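Local structure of exosome complex component Rrp42 (Pyrococcus abyssi, 2PO1) at residues G32-R37 against V250-E255; V199-I204 against V254-K259. The protein serves as a probable non-catalytic RNase PH-family subunit of the archaeal exosome, an RNA-degrading complex, and probably contributes to structuring the Rrp41 active site. One frame throughout, in Å; residues are numbered along the deposited sequence.

Helix 247-275 supplies one side of both contacts, and Val254 and Glu255 belong to both of its segments. Contact 1 lies at the surface: the loop before strand 39-43 reaches the helix through one polar side-chain pair, with 90 Å² buried. Contact 2 is interior, burying 182 Å² where strand 197-204 packs against the next turn, and it holds no hydrogen bond across its segments. The centres of contact 1 and contact 2 are about 4 Å apart, and the polar surface pair borders the buried apolar packing. The pairs joining them include a salt bridge of 2.7 Å from Glu34 OE1 to Lys259 NZ, and packing of Glu34 CD on Thr256 CG2 at 3.7 Å.

Contact 1: residues G32-R37 against V250-E255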
ATOM      1  N   GLY C  32      -5.533 -21.915  38.931  1.00 32.59           N
ATOM      2  CA  GLY C  32      -4.896 -21.098  39.966  1.00 31.65           C
ATOM      3  C   GLY C  32      -4.395 -19.835  39.290  1.00 29.67           C
ATOM      4  O   GLY C  32      -4.381 -19.762  38.058  1.00 26.58           O
ATOM      5  N   PHE C  33      -3.978 -18.842  40.078  1.00 29.62           N
ATOM      6  CA  PHE C  33      -3.469 -17.575  39.505  1.00 27.79           C
ATOM      7  C   PHE C  33      -2.207 -17.805  38.705  1.00 27.62           C
ATOM      8  O   PHE C  33      -1.875 -17.024  37.774  1.00 25.34           O
ATOM      9  CB  PHE C  33      -3.205 -16.541  40.618  1.00 28.46           C
ATOM     10  CG  PHE C  33      -4.477 -16.025  41.306  1.00 29.24           C
ATOM     11  CD1 PHE C  33      -4.375 -15.201  42.415  1.00 23.86           C
ATOM     12  CD2 PHE C  33      -5.754 -16.357  40.817  1.00 27.06           C
ATOM     13  CE1 PHE C  33      -5.515 -14.713  43.028  1.00 27.63           C
ATOM     14  CE2 PHE C  33      -6.889 -15.892  41.444  1.00 28.12           C
ATOM     15  CZ  PHE C  33      -6.772 -15.053  42.539  1.00 28.09           C
ATOM     16  N   GLU C  34      -1.502 -18.878  39.048  1.00 29.10           N
ATOM     17  CA  GLU C  34      -0.203 -19.160  38.399  1.00 29.92           C
ATOM     18  C   GLU C  34      -0.244 -20.335  37.429  1.00 29.82           C
ATOM     19  O   GLU C  34       0.793 -20.772  36.929  1.00 30.59           O
ATOM     20  CB  GLU C  34       0.959 -19.269  39.421  1.00 31.40           C
ATOM     21  CG  GLU C  34       1.318 -17.918  40.090  1.00 29.54           C
ATOM     22  CD  GLU C  34       2.386 -18.052  41.147  1.00 35.58           C
ATOM     23  OE1 GLU C  34       2.935 -19.179  41.290  1.00 34.17           O
ATOM     24  OE2 GLU C  34       2.666 -17.020  41.831  1.00 36.77           O
ATOM     25  N   ASP C  35      -1.441 -20.804  37.103  1.00 29.09           N
ATOM     26  CA  ASP C  35      -1.538 -21.937  36.208  1.00 27.94           C
ATOM     27  C   ASP C  35      -1.752 -21.532  34.762  1.00 25.40           C
ATOM     28  O   ASP C  35      -2.542 -20.640  34.476  1.00 23.81           O
ATOM     29  CB  ASP C  35      -2.678 -22.816  36.648  1.00 28.80           C
ATOM     30  CG  ASP C  35      -2.437 -23.395  37.995  1.00 32.14           C
ATOM     31  OD1 ASP C  35      -1.270 -23.432  38.416  1.00 34.38           O
ATOM     32  OD2 ASP C  35      -3.392 -23.782  38.635  1.00 33.15           O
ATOM     33  N   TYR C  36      -1.049 -22.226  33.872  1.00 24.82           N
ATOM     34  CA  TYR C  36      -1.364 -22.202  32.445  1.00 23.41           C
ATOM     35  C   TYR C  36      -2.522 -23.101  32.206  1.00 23.93           C
ATOM     36  O   TYR C  36      -2.698 -24.062  32.941  1.00 24.59           O
ATOM     37  CB  TYR C  36      -0.162 -22.721  31.645  1.00 23.26           C
ATOM     38  CG  TYR C  36       0.719 -21.582  31.307  1.00 22.12           C
ATOM     39  CD1 TYR C  36       1.510 -20.997  32.276  1.00 23.70           C
ATOM     40  CD2 TYR C  36       0.718 -21.039  30.028  1.00 15.71           C
ATOM     41  CE1 TYR C  36       2.303 -19.912  31.985  1.00 22.17           C
ATOM     42  CE2 TYR C  36       1.510 -19.977  29.736  1.00 17.33           C
ATOM     43  CZ  TYR C  36       2.280 -19.407  30.706  1.00 20.67           C
ATOM     44  OH  TYR C  36       3.051 -18.300  30.437  1.00 21.44           O
ATOM     45  N   ARG C  37      -3.250 -22.822  31.124  1.00 24.45           N
ATOM     46  CA  ARG C  37      -4.294 -23.709  30.642  1.00 24.51           C
ATOM     47  C   ARG C  37      -3.540 -24.892  30.118  1.00 24.83           C
ATOM     48  O   ARG C  37      -2.331 -24.791  29.972  1.00 23.18           O
ATOM     49  CB  ARG C  37      -5.042 -23.033  29.494  1.00 24.42           C
ATOM     50  CG  ARG C  37      -5.922 -21.915  29.917  1.00 22.15           C
ATOM     51  CD  ARG C  37      -6.332 -21.068  28.707  1.00 18.22           C
ATOM     52  NE  ARG C  37      -5.208 -20.314  28.206  1.00 20.54           N
ATOM     53  CZ  ARG C  37      -5.280 -19.500  27.146  1.00 21.11           C
ATOM     54  NH1 ARG C  37      -6.412 -19.418  26.451  1.00 19.96           N
ATOM     55  NH2 ARG C  37      -4.213 -18.784  26.766  1.00 19.53           N
ATOM     56  N   VAL C 250       5.875  -6.325  39.164  1.00 30.26           N
ATOM     57  CA  VAL C 250       6.932  -6.699  38.212  1.00 29.47           C
ATOM     58  C   VAL C 250       7.916  -7.733  38.753  1.00 30.70           C
ATOM     59  O   VAL C 250       8.158  -8.769  38.132  1.00 30.03           O
ATOM     60  CB  VAL C 250       7.680  -5.445  37.768  1.00 29.68           C
ATOM     61  CG1 VAL C 250       8.934  -5.792  36.918  1.00 30.65           C
ATOM     62  CG2 VAL C 250       6.703  -4.563  37.039  1.00 27.09           C
ATOM     63  N   MET C 251       8.492  -7.429  39.908  1.00 31.04           N
ATOM     64  CA  MET C 251       9.376  -8.353  40.586  1.00 33.95           C
ATOM     65  C   MET C 251       8.728  -9.745  40.729  1.00 32.11           C
ATOM     66  O   MET C 251       9.317 -10.751  40.389  1.00 31.81           O
ATOM     67  CB  MET C 251       9.716  -7.794  41.960  1.00 34.51           C
ATOM     68  CG  MET C 251      10.465  -6.464  41.932  1.00 38.38           C
ATOM     69  SD  MET C 251      10.752  -5.660  43.568  1.00 45.04           S
ATOM     70  CE  MET C 251      11.428  -6.983  44.587  1.00 48.15           C
ATOM     71  N   TYR C 252       7.499  -9.778  41.225  1.00 32.14           N
ATOM     72  CA  TYR C 252       6.701 -10.996  41.267  1.00 31.17           C
ATOM     73  C   TYR C 252       6.587 -11.648  39.896  1.00 29.77           C
ATOM     74  O   TYR C 252       6.740 -12.860  39.763  1.00 30.49           O
ATOM     75  CB  TYR C 252       5.271 -10.672  41.793  1.00 31.20           C
ATOM     76  CG  TYR C 252       4.306 -11.807  41.542  1.00 28.60           C
ATOM     77  CD1 TYR C 252       3.492 -11.801  40.408  1.00 27.56           C
ATOM     78  CD2 TYR C 252       4.265 -12.923  42.395  1.00 29.51           C
ATOM     79  CE1 TYR C 252       2.666 -12.813  40.142  1.00 25.42           C
ATOM     80  CE2 TYR C 252       3.399 -13.952  42.150  1.00 26.85           C
ATOM     81  CZ  TYR C 252       2.617 -13.896  40.998  1.00 25.24           C
ATOM     82  OH  TYR C 252       1.745 -14.891  40.667  1.00 25.32           O
ATOM     83  N   ALA C 253       6.279 -10.843  38.868  1.00 27.03           N
ATOM     84  CA  ALA C 253       6.090 -11.365  37.543  1.00 25.36           C
ATOM     85  C   ALA C 253       7.418 -12.010  37.073  1.00 25.35           C
ATOM     86  O   ALA C 253       7.425 -13.093  36.472  1.00 25.14           O
ATOM     87  CB  ALA C 253       5.706 -10.213  36.586  1.00 23.06           C
ATOM     88  N   VAL C 254       8.543 -11.337  37.347  1.00 25.10           N
ATOM     89  CA  VAL C 254       9.831 -11.803  36.817  1.00 24.42           C
ATOM     90  C   VAL C 254      10.102 -13.157  37.429  1.00 25.58           C
ATOM     91  O   VAL C 254      10.379 -14.164  36.749  1.00 25.70           O
ATOM     92  CB  VAL C 254      10.984 -10.848  37.201  1.00 24.40           C
ATOM     93  CG1 VAL C 254      12.275 -11.503  36.856  1.00 25.90           C
ATOM     94  CG2 VAL C 254      10.874  -9.525  36.420  1.00 25.76           C
ATOM     95  N   GLU C 255       9.953 -13.190  38.734  1.00 26.13           N
ATOM     96  CA  GLU C 255      10.250 -14.386  39.450  1.00 28.67           C
ATOM     97  C   GLU C 255       9.352 -15.564  39.049  1.00 27.66           C
ATOM     98  O   GLU C 255       9.820 -16.664  38.785  1.00 28.19           O
ATOM     99  CB  GLU C 255      10.212 -14.049  40.931  1.00 29.11           C
ATOM    100  CG  GLU C 255      10.191 -15.187  41.763  1.00 35.35           C
ATOM    101  CD  GLU C 255      10.830 -14.876  43.080  1.00 42.85           C
ATOM    102  OE1 GLU C 255      11.195 -13.694  43.298  1.00 42.05           O
ATOM    103  OE2 GLU C 255      10.971 -15.831  43.880  1.00 50.75           O
TER
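Glu34 and Tyr252 approach each other from opposite directions, a carboxylate oxygen meeting the hydroxyl at the ring's edge, and join the loop between helix 13-23 and strand 39-43 to helix 247-275 of the RNase PH-type fold. Tyr252 OH donates to Glu34 OE2 at 2.6 Å, a short bond that reaches the oxygen on its anti side, 15° out of the carboxylate plane. The carboxylate and phenol planes are turned 42° apart, and OE2 lies 3.2 Å from Tyr252 CE2. Tyr252 has CG anti to the backbone N, which brings its hydroxyl end nearer the loop than its CB direction suggests. Glu34 has its CG anti to the carbonyl carbon (chi1 -69°) and an extended chain beyond it, which carries the carboxylate across to a helix whose nearest CA, that of Ala253, is 10.1 Å from Glu34 CA. The second oxygen, Glu34 OE1, forms a salt bridge with Lys259, so both carboxylate oxygens are gripped and the negative charge is probably stabilised. A type I turn from Gly32 to Asp35 presents Glu34, closed by Asp35 N to Gly32 O at 3.3 Å. Gly32 N also donates to Asp35 OD2 at 2.9 Å, approaching from above the carboxylate plane.

Contact 2: residues V199-I204 against V254-K259; sequences VTFAKI and VETAFK
The Phe201 ring meets helix 247-275 with its edge: Thr256 CG2 and Ala257 N both lie at the rim, near the ring plane. Ile224, Leu208 and Val210 of the adjacent strands also touch this side chain. The arrangement is helix-on-sheet packing within domain 2 of the 3' exoribonuclease family, part of the RNase PH fold, where strand 197-204 belongs to a four-stranded antiparallel sheet. The short axes of 199-204 and 254-259 approach to 8.4 Å, with their directions 134° apart. Phe201 has CG anti to its carbonyl carbon (chi1 -55°), which sends the outer ring atoms to the helix. There CE2 touches Thr256 CG2 at 3.6 Å, while CZ meets Ala257 N at 3.7 Å. With Thr256 OG1 anti to the carbonyl carbon (chi1 -53°), the hydroxyl turns to the carbonyl oxygen of Tyr252, one turn back, and CG2, anti to the backbone N, is left to reach the ring's edge; the buried hydroxyl is thus satisfied within the helix. Replacing Phe201 with an alanine would probably open a gap beneath the helix and deprive the Thr256 methyl group of its aromatic neighbour. Nearer the start of the strand segment the backbones draw close, with Val199 CA and Ala257 CA 5.2 Å apart. This approach is consistent with the small side chain of Ala257, whose CB lies 4.0 Å from Val199 CB. Ile226 of strand 222-228 touches Ala257 as well. Both Val199 methyls pack on the Ala257 backbone: CG1 on Ala257 CA at 3.9 Å, and CG2 3.5 Å from Ala257 O.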
ATOM      1  N   VAL C 199       6.559 -15.533  29.506  1.00 19.89           N
ATOM      2  CA  VAL C 199       5.444 -15.797  30.371  1.00 19.79           C
ATOM      3  C   VAL C 199       4.689 -14.503  30.575  1.00 19.05           C
ATOM      4  O   VAL C 199       5.299 -13.495  30.845  1.00 22.27           O
ATOM      5  CB  VAL C 199       5.951 -16.399  31.676  1.00 20.65           C
ATOM      6  CG1 VAL C 199       4.843 -16.473  32.648  1.00 21.23           C
ATOM      7  CG2 VAL C 199       6.577 -17.810  31.382  1.00 17.31           C
ATOM      8  N   THR C 200       3.369 -14.531  30.457  1.00 18.81           N
ATOM      9  CA  THR C 200       2.585 -13.313  30.396  1.00 18.14           C
ATOM     10  C   THR C 200       1.533 -13.309  31.474  1.00 19.10           C
ATOM     11  O   THR C 200       0.930 -14.311  31.735  1.00 18.72           O
ATOM     12  CB  THR C 200       1.953 -13.173  29.011  1.00 18.74           C
ATOM     13  OG1 THR C 200       2.979 -12.830  28.076  1.00 16.57           O
ATOM     14  CG2 THR C 200       0.924 -12.142  29.019  1.00 14.27           C
ATOM     15  N   PHE C 201       1.403 -12.183  32.165  1.00 20.24           N
ATOM     16  CA  PHE C 201       0.420 -12.011  33.244  1.00 21.09           C
ATOM     17  C   PHE C 201      -0.572 -10.936  32.855  1.00 21.37           C
ATOM     18  O   PHE C 201      -0.181  -9.928  32.261  1.00 23.52           O
ATOM     19  CB  PHE C 201       1.114 -11.583  34.560  1.00 20.73           C
ATOM     20  CG  PHE C 201       2.205 -12.525  34.990  1.00 22.49           C
ATOM     21  CD1 PHE C 201       3.442 -12.538  34.325  1.00 23.73           C
ATOM     22  CD2 PHE C 201       1.988 -13.422  36.025  1.00 24.24           C
ATOM     23  CE1 PHE C 201       4.437 -13.451  34.693  1.00 22.81           C
ATOM     24  CE2 PHE C 201       2.992 -14.330  36.398  1.00 25.69           C
ATOM     25  CZ  PHE C 201       4.202 -14.348  35.723  1.00 21.10           C
ATOM     26  N   ALA C 202      -1.841 -11.129  33.216  1.00 22.70           N
ATOM     27  CA  ALA C 202      -2.850 -10.069  33.131  1.00 22.61           C
ATOM     28  C   ALA C 202      -2.976  -9.498  34.520  1.00 23.59           C
ATOM     29  O   ALA C 202      -3.050 -10.236  35.472  1.00 23.23           O
ATOM     30  CB  ALA C 202      -4.167 -10.647  32.693  1.00 23.55           C
ATOM     31  N   LYS C 203      -2.942  -8.180  34.643  1.00 23.25           N
ATOM     32  CA  LYS C 203      -3.318  -7.577  35.890  1.00 23.75           C
ATOM     33  C   LYS C 203      -4.806  -7.278  35.801  1.00 24.95           C
ATOM     34  O   LYS C 203      -5.265  -6.551  34.893  1.00 24.93           O
ATOM     35  CB  LYS C 203      -2.522  -6.310  36.135  1.00 24.86           C
ATOM     36  CG  LYS C 203      -2.973  -5.512  37.330  1.00 25.77           C
ATOM     37  CD  LYS C 203      -1.859  -4.590  37.780  1.00 27.71           C
ATOM     38  CE  LYS C 203      -2.298  -3.803  39.004  1.00 24.43           C
ATOM     39  NZ  LYS C 203      -1.148  -2.965  39.444  1.00 27.51           N
ATOM     40  N   ILE C 204      -5.559  -7.873  36.720  1.00 26.63           N
ATOM     41  CA  ILE C 204      -7.007  -7.639  36.860  1.00 27.69           C
ATOM     42  C   ILE C 204      -7.266  -7.144  38.274  1.00 29.34           C
ATOM     43  O   ILE C 204      -7.105  -7.889  39.240  1.00 30.44           O
ATOM     44  CB  ILE C 204      -7.794  -8.922  36.577  1.00 27.20           C
ATOM     45  CG1 ILE C 204      -7.335  -9.517  35.238  1.00 25.91           C
ATOM     46  CG2 ILE C 204      -9.300  -8.662  36.652  1.00 30.02           C
ATOM     47  CD1 ILE C 204      -7.988 -10.867  34.856  1.00 26.03           C
ATOM     48  N   VAL C 254       8.543 -11.337  37.347  1.00 25.10           N
ATOM     49  CA  VAL C 254       9.831 -11.803  36.817  1.00 24.42           C
ATOM     50  C   VAL C 254      10.102 -13.157  37.429  1.00 25.58           C
ATOM     51  O   VAL C 254      10.379 -14.164  36.749  1.00 25.70           O
ATOM     52  CB  VAL C 254      10.984 -10.848  37.201  1.00 24.40           C
ATOM     53  CG1 VAL C 254      12.275 -11.503  36.856  1.00 25.90           C
ATOM     54  CG2 VAL C 254      10.874  -9.525  36.420  1.00 25.76           C
ATOM     55  N   GLU C 255       9.953 -13.190  38.734  1.00 26.13           N
ATOM     56  CA  GLU C 255      10.250 -14.386  39.450  1.00 28.67           C
ATOM     57  C   GLU C 255       9.352 -15.564  39.049  1.00 27.66           C
ATOM     58  O   GLU C 255       9.820 -16.664  38.785  1.00 28.19           O
ATOM     59  CB  GLU C 255      10.212 -14.049  40.931  1.00 29.11           C
ATOM     60  CG  GLU C 255      10.191 -15.187  41.763  1.00 35.35           C
ATOM     61  CD  GLU C 255      10.830 -14.876  43.080  1.00 42.85           C
ATOM     62  OE1 GLU C 255      11.195 -13.694  43.298  1.00 42.05           O
ATOM     63  OE2 GLU C 255      10.971 -15.831  43.880  1.00 50.75           O
ATOM     64  N   THR C 256       8.057 -15.318  38.980  1.00 28.21           N
ATOM     65  CA  THR C 256       7.090 -16.314  38.590  1.00 27.53           C
ATOM     66  C   THR C 256       7.258 -16.757  37.155  1.00 27.10           C
ATOM     67  O   THR C 256       7.060 -17.907  36.880  1.00 28.11           O
ATOM     68  CB  THR C 256       5.691 -15.726  38.743  1.00 27.87           C
ATOM     69  OG1 THR C 256       5.600 -15.230  40.057  1.00 27.18           O
ATOM     70  CG2 THR C 256       4.625 -16.773  38.517  1.00 25.23           C
ATOM     71  N   ALA C 257       7.579 -15.824  36.244  1.00 27.27           N
ATOM     72  CA  ALA C 257       7.991 -16.096  34.867  1.00 26.20           C
ATOM     73  C   ALA C 257       9.050 -17.197  34.747  1.00 28.21           C
ATOM     74  O   ALA C 257       8.873 -18.157  33.978  1.00 26.75           O
ATOM     75  CB  ALA C 257       8.534 -14.824  34.250  1.00 26.23           C
ATOM     76  N   PHE C 258      10.138 -17.045  35.511  1.00 28.98           N
ATOM     77  CA  PHE C 258      11.274 -17.967  35.469  1.00 31.00           C
ATOM     78  C   PHE C 258      10.825 -19.343  35.834  1.00 31.36           C
ATOM     79  O   PHE C 258      11.337 -20.330  35.323  1.00 32.33           O
ATOM     80  CB  PHE C 258      12.325 -17.586  36.502  1.00 31.92           C
ATOM     81  CG  PHE C 258      13.334 -16.629  35.984  1.00 33.19           C
ATOM     82  CD1 PHE C 258      13.258 -15.283  36.288  1.00 35.40           C
ATOM     83  CD2 PHE C 258      14.330 -17.057  35.132  1.00 33.40           C
ATOM     84  CE1 PHE C 258      14.184 -14.381  35.765  1.00 33.87           C
ATOM     85  CE2 PHE C 258      15.248 -16.178  34.644  1.00 30.61           C
ATOM     86  CZ  PHE C 258      15.179 -14.837  34.966  1.00 32.63           C
ATOM     87  N   LYS C 259       9.867 -19.394  36.752  1.00 32.00           N
ATOM     88  CA  LYS C 259       9.349 -20.643  37.254  1.00 31.07           C
ATOM     89  C   LYS C 259       8.441 -21.261  36.215  1.00 29.61           C
ATOM     90  O   LYS C 259       8.531 -22.422  35.894  1.00 29.51           O
ATOM     91  CB  LYS C 259       8.561 -20.388  38.524  1.00 32.21           C
ATOM     92  CG  LYS C 259       8.046 -21.650  39.167  1.00 33.18           C
ATOM     93  CD  LYS C 259       7.327 -21.298  40.464  1.00 39.70           C
ATOM     94  CE  LYS C 259       6.172 -20.317  40.218  1.00 37.95           C
ATOM     95  NZ  LYS C 259       5.521 -19.937  41.512  1.00 37.28           N
TER